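Local coordinates for UPF0311 protein CA_C3321 (Clostridium acetobutylicum ATCC 824, PDB 3G7G) that is of unknown function but belongs to the UPF0311 (DUF3237) family and packs as a four-copy assembly in the crystal, at the interface of chains A and B and the interface of chains A and C. Coordinates in Å, arbitrary orientation; residue numbers count along the deposited sequence, not the author numbering. Chains: chain A/B/C, UPF0311 protein CA_C3321.

Chain A takes part in two different two-fold interfaces, and the centres of the C-alpha atoms of contact 1 and contact 2 lie about 26 Å apart. Contact 1 uses the start of strand 11-21 and the segment before it, with strands 139-144 and 150-157; contact 2 sets the end of strand 117-126 and the 3-10 helix 129-135 of chain A against strand 25-30 and the turn before strand 34-47 of chain C. The two patches have no residue in common, and chain A makes both at once. This is consistent with the deposited four-copy assembly, although the structure alone does not show that it forms in solution.

Contact 1: the interface of chains A and B. Residues chain A 9, 11, 140, 157; chain B 9, 11, 140, 157.
A:Tyr11 and B:Tyr11 each send a phenol hydroxyl to the backbone carbonyl of the partner's residue 9, a reciprocal pair of hydrogen bonds at a two-fold interface of this DUF3237 family protein. A:Tyr11 OH lies 2.7 Å from B:Met9 O, and B:Tyr11 OH lies 2.8 Å from A:Met9 O; with a carbonyl as acceptor, the hydroxyl must be the donor in both. The two phenols also meet each other rim to rim, A:Tyr11 CE2 being 3.9 Å from B:Tyr11 CE2, each atom near the plane of the other ring.

As modelled, the methionines use the facing rings differently. B:Met9 lays its CE methyl over one face of the A:Tyr11 ring, displaced toward the rim, whereas on the other side it is A:Met9 CB that covers a B:Tyr11 face. A:Met9 runs extended through chi1 and chi2 (178° and 163°) and bends at chi3, which carries its methyl past the ring to B:Val140, with CE 3.4 Å from CG1, a tight contact. B:Met9 CE also touches A:Ile157 CD1 at 3.7 Å, the two side chains crossing at about a right angle. Its sulfur SD meets A:Val140 CG1 at 3.7 Å. B:Met9 is the first modelled residue of its chain and its torsions are unstaggered, so the difference may partly reflect this chain end. The departure from two-fold symmetry in this patch lies mainly in the Met9 side chains.

Behind the methionines, A:Val140 CG2 and B:Val140 CG2 meet at 3.5 Å. Each tyrosine holds CG between its backbone N and carbonyl carbon (chi1 61° in both chains), which helps swing the ring toward the partner. Val140 of strand 139-144 and Ile157 of the last strand (150-157 in chain A, 151-157 in chain B) form an apolar floor on the side of the methionines away from the tyrosine hydroxyls. The patch joins chains A and B through a small apolar core bordered by paired hydrogen bonds, and it may contribute to a dimer.

Contact 2: the interface of chains A and C. Residues chain A 125-127, 132; chain C 28, 30, 33-34.
The ammonium nitrogen A:Lys132 NZ is held from both chains: it donates to C:Asp30 OD2 at 2.7 Å, a salt bridge across the interface, and to A:Thr126 O at 2.8 Å within its own chain. In this DUF3237 family protein the lysine comes from the 3-10 helix 129-135 and the aspartate from the end of strand 25-30, their side chains approaching from opposite directions. The nitrogen uses the syn lone pair of OD2, on the side of the other carboxylate oxygen. It sits 36° out of the carbonyl plane of A:Thr126, and that second bond helps fix where the amine can point.

The aspartate is itself held by the turn that follows strand 25-30. The backbone nitrogen of C:Val33 donates to C:Asp30 OD1, nearly along the C-O axis and with 152° at the hydrogen, so the carboxylate is gripped at both oxygens from different chains. The lysine and the backbone N-H would both probably favour the charged carboxylate. C:Val33 CG1 and A:Lys132 NZ meet tip to tip at 3.3 Å, while the valine's other branch turns to the aromatic ring: CG2 lies 3.6 Å from A:Tyr127 CD1, the two side chains crossing at about a right angle.

The A:Tyr127 ring supplies an apolar face on the chain A side. C:Gly28 C stands over that face, 3.8 Å from the centroid and offset toward the rim, an approach which the lack of a side chain at C:Gly28 probably helps. With CG beside the backbone N (chi1 -38°), the tyrosine extends back along strand 117-126, where its hydroxyl OH donates to A:Glu125 OE1 at 2.6 Å. That oxygen offers its anti lone pair, and the bond restrains the far end of the ring.

Contact 1: the interface of chains A and B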
loop_
_atom_site.group_PDB
_atom_site.type_symbol
_atom_site.label_atom_id
_atom_site.label_comp_id
_atom_site.label_asym_id
_atom_site.label_seq_id
_atom_site.Cartn_x
_atom_site.Cartn_y
_atom_site.Cartn_z
ATOM N N MET A 9 3.290 26.711 -2.576
ATOM C CA MET A 9 3.693 25.499 -3.243
ATOM C C MET A 9 4.258 25.808 -4.628
ATOM O O MET A 9 3.559 26.342 -5.506
ATOM C CB MET A 9 2.520 24.543 -3.374
ATOM C CG MET A 9 2.881 23.275 -4.125
ATOM S SD MET A 9 1.663 22.048 -3.813
ATOM C CE MET A 9 2.168 21.669 -2.172
ATOM N N TYR A 11 6.512 24.102 -7.996
ATOM C CA TYR A 11 6.580 22.860 -8.747
ATOM C C TYR A 11 7.208 23.107 -10.117
ATOM O O TYR A 11 7.278 24.238 -10.581
ATOM C CB TYR A 11 5.179 22.236 -8.909
ATOM C CG TYR A 11 4.205 23.109 -9.661
ATOM C CD1 TYR A 11 4.201 23.145 -11.047
ATOM C CD2 TYR A 11 3.303 23.924 -8.984
ATOM C CE1 TYR A 11 3.318 23.964 -11.747
ATOM C CE2 TYR A 11 2.418 24.747 -9.672
ATOM C CZ TYR A 11 2.431 24.765 -11.054
ATOM O OH TYR A 11 1.534 25.569 -11.740
ATOM N N VAL A 140 3.167 15.138 -8.698
ATOM C CA VAL A 140 1.763 15.136 -9.034
ATOM C C VAL A 140 1.665 15.015 -10.542
ATOM O O VAL A 140 2.454 15.622 -11.281
ATOM C CB VAL A 140 1.066 16.445 -8.613
ATOM C CG1 VAL A 140 -0.333 16.473 -9.159
ATOM C CG2 VAL A 140 1.026 16.591 -7.113
ATOM N N ILE A 157 7.134 18.397 -7.118
ATOM C CA ILE A 157 6.830 19.374 -6.073
ATOM C C ILE A 157 8.160 19.773 -5.453
ATOM O O ILE A 157 8.939 18.924 -4.988
ATOM C CB ILE A 157 5.857 18.805 -5.000
ATOM C CG1 ILE A 157 4.521 18.389 -5.644
ATOM C CG2 ILE A 157 5.671 19.756 -3.803
ATOM C CD1 ILE A 157 3.766 19.477 -6.329
ATOM N N MET B 9 -0.919 23.487 -14.056
ATOM C CA MET B 9 -1.417 22.828 -12.786
ATOM C C MET B 9 -1.763 23.837 -11.672
ATOM O O MET B 9 -0.914 24.614 -11.211
ATOM C CB MET B 9 -0.390 21.790 -12.271
ATOM C CG MET B 9 -0.228 21.716 -10.742
ATOM S SD MET B 9 0.066 20.078 -10.031
ATOM C CE MET B 9 1.422 20.492 -8.959
ATOM N N TYR B 11 -3.871 24.736 -7.848
ATOM C CA TYR B 11 -4.106 24.204 -6.518
ATOM C C TYR B 11 -4.674 25.323 -5.644
ATOM O O TYR B 11 -4.589 26.503 -5.986
ATOM C CB TYR B 11 -2.792 23.656 -5.934
ATOM C CG TYR B 11 -1.728 24.725 -5.813
ATOM C CD1 TYR B 11 -1.716 25.586 -4.723
ATOM C CD2 TYR B 11 -0.773 24.914 -6.812
ATOM C CE1 TYR B 11 -0.771 26.585 -4.610
ATOM C CE2 TYR B 11 0.176 25.916 -6.713
ATOM C CZ TYR B 11 0.172 26.752 -5.609
ATOM O OH TYR B 11 1.102 27.775 -5.482
ATOM N N VAL B 140 -1.615 17.687 -1.793
ATOM C CA VAL B 140 -0.206 17.733 -1.385
ATOM C C VAL B 140 -0.143 18.572 -0.094
ATOM O O VAL B 140 -0.929 19.518 0.108
ATOM C CB VAL B 140 0.697 18.380 -2.482
ATOM C CG1 VAL B 140 2.214 18.272 -2.122
ATOM C CG2 VAL B 140 0.428 17.735 -3.834
ATOM N N ILE B 157 -5.310 19.804 -5.012
ATOM C CA ILE B 157 -4.953 19.890 -6.422
ATOM C C ILE B 157 -6.231 20.089 -7.215
ATOM O O ILE B 157 -7.178 19.290 -7.138
ATOM C CB ILE B 157 -4.173 18.682 -6.988
ATOM C CG1 ILE B 157 -2.874 18.436 -6.178
ATOM C CG2 ILE B 157 -3.890 18.912 -8.523
ATOM C CD1 ILE B 157 -1.858 19.530 -6.207
#

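Contact 2: the interface of chains A and C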
loop_
_atom_site.group_PDB
_atom_site.type_symbol
_atom_site.label_atom_id
_atom_site.label_comp_id
_atom_site.label_asym_id
_atom_site.label_seq_id
_atom_site.Cartn_x
_atom_site.Cartn_y
_atom_site.Cartn_z
ATOM N N GLU A 125 10.823 4.296 -9.508
ATOM C CA GLU A 125 11.953 3.455 -9.149
ATOM C C GLU A 125 12.970 3.566 -10.274
ATOM O O GLU A 125 12.622 3.378 -11.402
ATOM C CB GLU A 125 11.474 2.034 -8.926
ATOM C CG GLU A 125 12.544 1.091 -8.561
ATOM C CD GLU A 125 12.047 -0.267 -8.389
ATOM O OE1 GLU A 125 12.102 -1.037 -9.352
ATOM O OE2 GLU A 125 11.593 -0.574 -7.284
ATOM N N THR A 126 14.203 3.956 -9.954
ATOM C CA THR A 126 15.247 4.241 -10.936
ATOM C C THR A 126 16.536 3.489 -10.528
ATOM O O THR A 126 16.640 3.043 -9.404
ATOM C CB THR A 126 15.524 5.738 -11.023
ATOM O OG1 THR A 126 15.965 6.210 -9.752
ATOM C CG2 THR A 126 14.267 6.492 -11.397
ATOM N N TYR A 127 17.486 3.331 -11.458
ATOM C CA TYR A 127 18.640 2.413 -11.275
ATOM C C TYR A 127 19.966 3.058 -11.644
ATOM O O TYR A 127 20.946 2.381 -12.030
ATOM C CB TYR A 127 18.431 1.114 -12.077
ATOM C CG TYR A 127 16.993 0.697 -12.030
ATOM C CD1 TYR A 127 16.524 -0.104 -11.004
ATOM C CD2 TYR A 127 16.075 1.179 -12.962
ATOM C CE1 TYR A 127 15.185 -0.446 -10.923
ATOM C CE2 TYR A 127 14.737 0.821 -12.898
ATOM C CZ TYR A 127 14.294 0.026 -11.851
ATOM O OH TYR A 127 12.954 -0.353 -11.754
ATOM N N LYS A 132 18.162 9.270 -9.480
ATOM C CA LYS A 132 17.757 8.920 -8.115
ATOM C C LYS A 132 16.862 10.004 -7.438
ATOM O O LYS A 132 16.080 9.698 -6.508
ATOM C CB LYS A 132 18.949 8.494 -7.261
ATOM C CG LYS A 132 19.460 7.083 -7.612
ATOM C CD LYS A 132 18.498 5.952 -7.160
ATOM C CE LYS A 132 18.966 4.611 -7.676
ATOM N NZ LYS A 132 18.271 3.379 -7.095
ATOM N N GLY C 28 15.055 -2.815 -15.002
ATOM C CA GLY C 28 16.356 -2.313 -14.635
ATOM C C GLY C 28 16.878 -2.963 -13.404
ATOM O O GLY C 28 16.131 -3.649 -12.726
ATOM N N ASP C 30 20.029 -2.322 -10.033
ATOM C CA ASP C 30 21.211 -1.742 -9.419
ATOM C C ASP C 30 21.428 -2.442 -8.097
ATOM O O ASP C 30 20.660 -3.332 -7.727
ATOM C CB ASP C 30 21.157 -0.189 -9.304
ATOM C CG ASP C 30 20.259 0.337 -8.178
ATOM O OD1 ASP C 30 19.737 -0.436 -7.348
ATOM O OD2 ASP C 30 20.059 1.574 -8.135
ATOM N N VAL C 33 18.358 -1.002 -4.956
ATOM C CA VAL C 33 16.918 -1.334 -5.130
ATOM C C VAL C 33 16.763 -2.770 -5.590
ATOM O O VAL C 33 15.814 -3.449 -5.199
ATOM C CB VAL C 33 16.151 -0.377 -6.067
ATOM C CG1 VAL C 33 16.355 1.088 -5.644
ATOM C CG2 VAL C 33 16.552 -0.536 -7.451
ATOM N N GLY C 34 17.705 -3.249 -6.403
ATOM C CA GLY C 34 17.651 -4.615 -6.897
ATOM C C GLY C 34 17.200 -4.643 -8.327
ATOM O O GLY C 34 17.348 -3.633 -9.039
#